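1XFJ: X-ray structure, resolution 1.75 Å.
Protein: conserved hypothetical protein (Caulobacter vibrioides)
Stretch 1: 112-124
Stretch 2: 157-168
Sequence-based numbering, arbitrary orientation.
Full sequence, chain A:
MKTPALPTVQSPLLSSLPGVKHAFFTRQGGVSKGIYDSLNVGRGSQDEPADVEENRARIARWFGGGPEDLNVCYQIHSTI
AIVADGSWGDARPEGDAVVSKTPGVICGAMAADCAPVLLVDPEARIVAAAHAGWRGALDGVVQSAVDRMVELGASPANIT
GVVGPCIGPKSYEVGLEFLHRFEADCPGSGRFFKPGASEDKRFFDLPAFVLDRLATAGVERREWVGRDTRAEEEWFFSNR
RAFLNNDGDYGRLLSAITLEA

Stretch 1 (112-124) ADCAPVLLVDPEA
Stretch 2, residues 157-168: ANITGVVGPCIG

Residues 115-121 and 160-163 form neighbouring antiparallel strands, their N-to-C directions 165° apart and their axes 4.7 Å apart at closest approach. Backbone angles are extended throughout, from -90/117 at Ala-115 to -162/143 at Val-120, and from -111/134 at Thr-160 to -92/131 at Val-163. The register pairs Val-117 with Val-163, Leu-118 with Val-162, Leu-119 with Gly-161 and Val-120 with Thr-160. Leu-118 and Val-162 bond reciprocally, Leu-118 N to Val-162 O at 3.0 Å and Val-162 N to Leu-118 O at 2.9 Å. Two residues along, Val-120 N donates to Thr-160 O (3.0 Å) and Thr-160 N to Val-120 O (2.9 Å). These pairs have CA-CA separations of 5.4 Å, whereas the intervening non-hydrogen-bonded pairs draw in to 4.6 Å at Val-117 and Val-163 and 4.3 Å at Leu-119 and Gly-161. There CA-H groups approach carbonyls, most closely Leu-119 CA to Thr-160 O at 3.1 Å.

Proline has no amide hydrogen, so Pro-116 contributes to the ladder through its carbonyl, which accepts from Gly-164 N (Pro-116 O to Gly-164 N, 2.9 Å). Beyond the paired strands, Asp-113, at the unusual phi/psi of 133/-42, accepts through its O from Ile-167 N at 2.8 Å. A water bridges the intervening backbone: it accepts from Asp-113 N (2.9 Å) and donates to Cys-114 O (2.7 Å) and Pro-165 O (3.0 Å).

Side chains alternate between the sheet faces. Val-117 (t), Leu-119 (chi1 m, chi2 90°) and Val-163 (t) share one face; Leu-118 (m, t), Val-120 (p), Thr-160 (m) and Val-162 (t) occupy the other. Gly-161 places no side chain beside Leu-119, and its CA lies 4.2 Å from Leu-119 CG. Near the start of the first strand, Ala-115 CB packs 3.8 Å from Val-163 CG1 and 4.0 Å from CB of Cys-166 (chi1 p). Pro-116, puckered C-gamma endo, brings its CD to 3.1 Å from Pro-165 O; a CB on Gly-164 would lie 3.0 Å from Pro-116 CG, a clash.

At the other end, Leu-119 CD2 meets CG2 of Ile-159 (m, t) at 4.1 Å. Asp-121 (chi1 t, chi2 -30°) and Asn-158 (chi1 -151°, chi2 64°) both start sideways but converge at their ends, where Asn-158 ND2 donates to Asp-121 OD1 at 3.0 Å. The same oxygen accepts from Glu-123 N (2.9 Å to Asp-121 OD1) and Ala-124 N (3.1 Å to Asp-121 OD1), so one carboxylate oxygen ties the following turn to the second stretch.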

# COMPACT_ATOMS: atom_id res chain seq x y z
N ALA A 112 -2.30 5.57 -4.49
CA ALA A 112 -2.00 6.91 -4.96
C ALA A 112 -2.62 7.85 -3.94
O ALA A 112 -3.47 8.68 -4.27
CB ALA A 112 -2.61 7.14 -6.34
N ASP A 113 -2.19 7.67 -2.69
CA ASP A 113 -2.63 8.42 -1.50
C ASP A 113 -2.95 7.44 -0.37
O ASP A 113 -2.59 7.69 0.78
CB ASP A 113 -3.87 9.27 -1.78
CG ASP A 113 -3.53 10.64 -2.34
OD1 ASP A 113 -2.33 10.96 -2.48
OD2 ASP A 113 -4.48 11.40 -2.63
N CYS A 114 -3.62 6.34 -0.68
CA CYS A 114 -3.93 5.36 0.35
C CYS A 114 -2.63 4.76 0.84
O CYS A 114 -1.61 4.83 0.16
CB CYS A 114 -4.89 4.30 -0.20
SG CYS A 114 -6.53 5.00 -0.49
N ALA A 115 -2.66 4.17 2.03
CA ALA A 115 -1.45 3.62 2.62
C ALA A 115 -1.12 2.17 2.32
O ALA A 115 -1.88 1.26 2.66
CB ALA A 115 -1.49 3.82 4.13
N PRO A 116 0.03 1.93 1.65
CA PRO A 116 0.40 0.55 1.35
C PRO A 116 1.15 0.03 2.58
O PRO A 116 1.86 0.79 3.23
CB PRO A 116 1.32 0.70 0.14
CG PRO A 116 2.03 1.99 0.43
CD PRO A 116 0.91 2.88 0.96
N VAL A 117 0.97 -1.24 2.91
CA VAL A 117 1.64 -1.81 4.06
C VAL A 117 2.33 -3.11 3.69
O VAL A 117 1.72 -4.00 3.12
CB VAL A 117 0.66 -2.09 5.22
CG1 VAL A 117 1.42 -2.52 6.46
CG2 VAL A 117 -0.17 -0.84 5.51
N LEU A 118 3.62 -3.20 4.01
CA LEU A 118 4.39 -4.40 3.73
C LEU A 118 4.70 -5.05 5.08
O LEU A 118 5.20 -4.39 5.99
CB LEU A 118 5.68 -4.05 3.00
CG LEU A 118 5.48 -3.34 1.66
CD1 LEU A 118 6.84 -3.05 1.02
CD2 LEU A 118 4.63 -4.20 0.74
N LEU A 119 4.38 -6.33 5.20
CA LEU A 119 4.61 -7.06 6.44
C LEU A 119 5.39 -8.33 6.20
O LEU A 119 5.37 -8.89 5.11
CB LEU A 119 3.28 -7.43 7.10
CG LEU A 119 2.26 -6.32 7.35
CD1 LEU A 119 1.36 -6.18 6.14
CD2 LEU A 119 1.43 -6.68 8.58
N VAL A 120 6.05 -8.81 7.25
CA VAL A 120 6.84 -10.03 7.14
C VAL A 120 7.14 -10.65 8.49
O VAL A 120 7.35 -9.94 9.47
CB VAL A 120 8.18 -9.75 6.42
CG1 VAL A 120 8.94 -8.66 7.15
CG2 VAL A 120 9.03 -11.02 6.37
N ASP A 121 7.13 -11.97 8.53
CA ASP A 121 7.51 -12.71 9.74
C ASP A 121 8.77 -13.40 9.24
O ASP A 121 8.70 -14.38 8.50
CB ASP A 121 6.47 -13.76 10.12
CG ASP A 121 6.90 -14.57 11.33
OD1 ASP A 121 8.12 -14.73 11.52
OD2 ASP A 121 6.02 -15.05 12.08
N PRO A 122 9.95 -12.88 9.62
CA PRO A 122 11.24 -13.44 9.20
C PRO A 122 11.58 -14.86 9.67
O PRO A 122 12.51 -15.47 9.16
CB PRO A 122 12.24 -12.40 9.70
CG PRO A 122 11.60 -11.90 10.94
CD PRO A 122 10.15 -11.73 10.53
N GLU A 123 10.82 -15.37 10.64
CA GLU A 123 11.07 -16.72 11.14
C GLU A 123 10.20 -17.74 10.41
O GLU A 123 10.68 -18.78 9.96
CB GLU A 123 10.81 -16.80 12.65
CG GLU A 123 10.91 -18.20 13.24
CD GLU A 123 12.20 -18.92 12.84
OE1 GLU A 123 13.27 -18.28 12.86
OE2 GLU A 123 12.13 -20.12 12.51
N ALA A 124 8.91 -17.43 10.30
CA ALA A 124 7.98 -18.32 9.62
C ALA A 124 8.16 -18.18 8.11
O ALA A 124 7.67 -19.01 7.34
CB ALA A 124 6.55 -17.99 10.01
N ALA A 157 3.57 -11.38 17.26
CA ALA A 157 4.72 -10.83 17.98
C ALA A 157 6.06 -10.90 17.24
O ALA A 157 7.06 -10.40 17.74
CB ALA A 157 4.84 -11.49 19.35
N ASN A 158 6.08 -11.54 16.08
CA ASN A 158 7.33 -11.64 15.33
C ASN A 158 7.23 -10.96 13.97
O ASN A 158 8.13 -11.07 13.14
CB ASN A 158 7.72 -13.10 15.14
CG ASN A 158 9.22 -13.28 15.03
OD1 ASN A 158 9.96 -13.01 15.97
ND2 ASN A 158 9.68 -13.74 13.86
N ILE A 159 6.12 -10.25 13.74
CA ILE A 159 5.90 -9.58 12.47
C ILE A 159 6.41 -8.14 12.44
O ILE A 159 6.29 -7.41 13.42
CB ILE A 159 4.39 -9.57 12.10
CG1 ILE A 159 3.92 -10.98 11.78
CG2 ILE A 159 4.14 -8.63 10.92
CD1 ILE A 159 2.41 -11.11 11.64
N THR A 160 6.99 -7.75 11.31
CA THR A 160 7.45 -6.38 11.11
C THR A 160 6.51 -5.81 10.05
O THR A 160 6.23 -6.46 9.04
CB THR A 160 8.91 -6.33 10.60
OG1 THR A 160 9.80 -6.74 11.64
CG2 THR A 160 9.28 -4.91 10.17
N GLY A 161 6.01 -4.60 10.29
CA GLY A 161 5.10 -3.97 9.35
C GLY A 161 5.49 -2.54 9.08
O GLY A 161 5.72 -1.76 10.01
N VAL A 162 5.57 -2.18 7.80
CA VAL A 162 5.96 -0.83 7.42
C VAL A 162 4.94 -0.17 6.51
O VAL A 162 4.47 -0.77 5.54
CB VAL A 162 7.32 -0.84 6.69
CG1 VAL A 162 7.68 0.57 6.24
CG2 VAL A 162 8.39 -1.41 7.60
N VAL A 163 4.60 1.08 6.83
CA VAL A 163 3.65 1.85 6.04
C VAL A 163 4.47 2.64 5.02
O VAL A 163 5.45 3.29 5.37
CB VAL A 163 2.86 2.82 6.93
CG1 VAL A 163 1.79 3.54 6.11
CG2 VAL A 163 2.21 2.04 8.08
N GLY A 164 4.06 2.58 3.75
CA GLY A 164 4.81 3.28 2.72
C GLY A 164 4.32 4.68 2.42
O GLY A 164 3.59 5.28 3.21
N PRO A 165 4.73 5.24 1.27
CA PRO A 165 4.31 6.59 0.88
C PRO A 165 2.79 6.63 0.81
O PRO A 165 2.16 5.69 0.33
CB PRO A 165 4.95 6.77 -0.50
CG PRO A 165 6.16 5.87 -0.44
CD PRO A 165 5.60 4.64 0.24
N CYS A 166 2.20 7.72 1.30
CA CYS A 166 0.76 7.88 1.28
C CYS A 166 0.46 9.35 1.51
O CYS A 166 1.39 10.14 1.67
CB CYS A 166 0.10 7.02 2.38
SG CYS A 166 0.54 7.47 4.08
N ILE A 167 -0.81 9.72 1.52
CA ILE A 167 -1.14 11.12 1.74
C ILE A 167 -0.86 11.44 3.20
O ILE A 167 -1.33 10.76 4.11
CB ILE A 167 -2.62 11.41 1.35
CG1 ILE A 167 -2.87 12.91 1.38
CG2 ILE A 167 -3.56 10.62 2.25
CD1 ILE A 167 -4.18 13.32 0.70
N GLY A 168 -0.05 12.47 3.42
CA GLY A 168 0.35 12.84 4.77
C GLY A 168 -0.63 13.67 5.59
O GLY A 168 -1.57 14.25 5.05
O HOH W 1 -0.05 6.02 -1.74